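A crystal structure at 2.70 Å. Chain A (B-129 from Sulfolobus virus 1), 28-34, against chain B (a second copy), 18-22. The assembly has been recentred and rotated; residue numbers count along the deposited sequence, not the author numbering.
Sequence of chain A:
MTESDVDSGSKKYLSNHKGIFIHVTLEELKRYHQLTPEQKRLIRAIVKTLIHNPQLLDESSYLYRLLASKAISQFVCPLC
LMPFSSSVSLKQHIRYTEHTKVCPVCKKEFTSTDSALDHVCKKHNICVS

Chain A 28-34: ELKRYHQ
Chain B (18-22) KGIFI

The contact sets the last turn or so of a helix in chain A, residues 28-32, which begins earlier in the chain, against a strand in chain B, residues 19-22. The two run in broadly the same direction, their axes 38° apart and 8.6 Å at closest approach, with the CA atoms of Leu29(A) and Gly19(B) 6.3 Å apart. No hydrogen bond crosses between the stretches; the 259 Å² they bury comes chiefly from apolar packing around one residue, Ile20(B).

Ile20(B), extended at phi/psi -130/148, points its CA-to-CB bond toward the helix. With chi1 p and chi2 t, its CD1 reaches over one face of the Tyr32(A) ring, 3.7 Å from the ring centroid and 19° off the normal, a CH-pi arrangement; the same CD1 lies 3.5 Å from Tyr32(A) CD2. Tyr32(A) also points toward the strand, and its chi1 of 175° (t) and chi2 of -92° present that face to the methyl. Its OH stays 4.3 Å from Phe21(B) O.

The other branch of Ile20(B), CG2, also rests against the Tyr32(A) ring and meets Leu29(A) and His33(A). Leu29(A) leaves its backbone sideways, but the t,p rotamer brings CD1 to 3.9 Å from Ile20(B) CG2 and 3.7 Å from Gly19(B) O. Gly19(B), at -169/-152, contributes backbone alone. His33(A) CE1 approaches Ile20(B) CG2 at 3.9 Å, the ring lying oblique to the methyl. This imidazole, chi1 m and chi2 85°, is tethered to its own helix: ND1 donates to Leu29(A) O at 3.2 Å and 170°, while His33(A) N reaches the same Leu29(A) O at 3.3 Å. His33(A), at -80/16, is the first residue to leave helical geometry.

The alternation of the strand turns Phe21(B), chi1 m, away from the helix, and Lys30(A), with chi1 m, likewise points away from the strand.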

# COMPACT_ATOMS: atom_id res chain seq x y z
N GLU A 28 7.39 18.41 -12.12
CA GLU A 28 7.11 17.66 -10.89
C GLU A 28 7.99 18.10 -9.71
O GLU A 28 7.63 17.90 -8.55
CB GLU A 28 7.23 16.16 -11.15
CG GLU A 28 8.61 15.70 -11.58
CD GLU A 28 8.59 14.43 -12.41
OE1 GLU A 28 7.71 13.57 -12.20
OE2 GLU A 28 9.49 14.28 -13.27
N LEU A 29 9.15 18.69 -10.02
CA LEU A 29 10.01 19.34 -9.00
C LEU A 29 9.25 20.45 -8.28
O LEU A 29 9.22 20.50 -7.05
CB LEU A 29 11.26 19.93 -9.67
CG LEU A 29 12.10 20.96 -8.90
CD1 LEU A 29 12.49 20.44 -7.53
CD2 LEU A 29 13.33 21.34 -9.71
N LYS A 30 8.66 21.34 -9.07
CA LYS A 30 7.85 22.44 -8.54
C LYS A 30 6.56 21.91 -7.90
O LYS A 30 6.12 22.41 -6.87
CB LYS A 30 7.51 23.43 -9.65
CG LYS A 30 8.72 24.14 -10.24
CD LYS A 30 8.35 24.99 -11.45
CE LYS A 30 7.69 26.30 -11.05
NZ LYS A 30 7.24 27.08 -12.23
N ARG A 31 5.97 20.90 -8.53
CA ARG A 31 4.76 20.25 -8.02
C ARG A 31 5.02 19.49 -6.72
O ARG A 31 4.09 19.29 -5.93
CB ARG A 31 4.18 19.30 -9.08
CG ARG A 31 2.74 18.87 -8.82
CD ARG A 31 2.23 17.90 -9.89
NE ARG A 31 2.13 18.51 -11.22
CZ ARG A 31 1.39 18.04 -12.22
NH1 ARG A 31 0.65 16.94 -12.07
NH2 ARG A 31 1.38 18.67 -13.38
N TYR A 32 6.26 19.08 -6.48
CA TYR A 32 6.64 18.44 -5.22
C TYR A 32 6.72 19.45 -4.08
O TYR A 32 6.20 19.20 -2.99
CB TYR A 32 7.97 17.69 -5.34
CG TYR A 32 8.43 17.12 -4.02
CD1 TYR A 32 9.26 17.85 -3.17
CD2 TYR A 32 8.01 15.86 -3.59
CE1 TYR A 32 9.68 17.34 -1.95
CE2 TYR A 32 8.42 15.34 -2.37
CZ TYR A 32 9.25 16.08 -1.56
OH TYR A 32 9.66 15.57 -0.35
N HIS A 33 7.37 20.59 -4.34
CA HIS A 33 7.43 21.68 -3.36
C HIS A 33 6.15 22.53 -3.37
O HIS A 33 6.13 23.65 -2.85
CB HIS A 33 8.67 22.55 -3.59
CG HIS A 33 9.96 21.85 -3.27
ND1 HIS A 33 10.61 21.04 -4.18
CD2 HIS A 33 10.72 21.84 -2.15
CE1 HIS A 33 11.71 20.56 -3.63
NE2 HIS A 33 11.80 21.03 -2.40
N GLN A 34 5.09 21.99 -3.97
CA GLN A 34 3.74 22.54 -3.87
C GLN A 34 2.86 21.65 -2.98
O GLN A 34 1.72 21.99 -2.68
CB GLN A 34 3.12 22.65 -5.27
CG GLN A 34 2.21 23.86 -5.46
CD GLN A 34 1.93 24.14 -6.92
OE1 GLN A 34 2.19 25.24 -7.41
NE2 GLN A 34 1.42 23.14 -7.63
N LYS B 18 19.06 17.72 -11.61
CA LYS B 18 18.20 18.41 -10.60
C LYS B 18 17.08 17.49 -10.14
O LYS B 18 16.52 16.73 -10.94
CB LYS B 18 17.64 19.71 -11.17
CG LYS B 18 18.71 20.77 -11.39
CD LYS B 18 18.15 22.03 -12.03
CE LYS B 18 19.25 23.04 -12.29
NZ LYS B 18 18.77 24.20 -13.09
N GLY B 19 16.74 17.56 -8.85
CA GLY B 19 15.73 16.68 -8.28
C GLY B 19 15.28 17.06 -6.88
O GLY B 19 15.31 18.23 -6.50
N ILE B 20 14.86 16.05 -6.12
CA ILE B 20 14.38 16.25 -4.74
C ILE B 20 15.05 15.28 -3.77
O ILE B 20 15.40 14.16 -4.14
CB ILE B 20 12.84 16.09 -4.64
CG1 ILE B 20 12.39 14.69 -5.10
CG2 ILE B 20 12.14 17.16 -5.47
CD1 ILE B 20 10.89 14.48 -5.04
N PHE B 21 15.22 15.74 -2.53
CA PHE B 21 15.79 14.92 -1.46
C PHE B 21 14.67 14.41 -0.55
O PHE B 21 13.94 15.21 0.04
CB PHE B 21 16.78 15.73 -0.62
CG PHE B 21 18.16 15.82 -1.21
CD1 PHE B 21 18.64 17.01 -1.73
CD2 PHE B 21 18.99 14.71 -1.22
CE1 PHE B 21 19.92 17.10 -2.27
CE2 PHE B 21 20.27 14.78 -1.75
CZ PHE B 21 20.74 15.98 -2.28
N ILE B 22 14.55 13.09 -0.44
CA ILE B 22 13.62 12.47 0.50
C ILE B 22 14.38 12.16 1.79
O ILE B 22 15.32 11.36 1.78
CB ILE B 22 12.99 11.19 -0.08
CG1 ILE B 22 12.39 11.48 -1.47
CG2 ILE B 22 11.92 10.65 0.86
CD1 ILE B 22 11.55 10.34 -2.02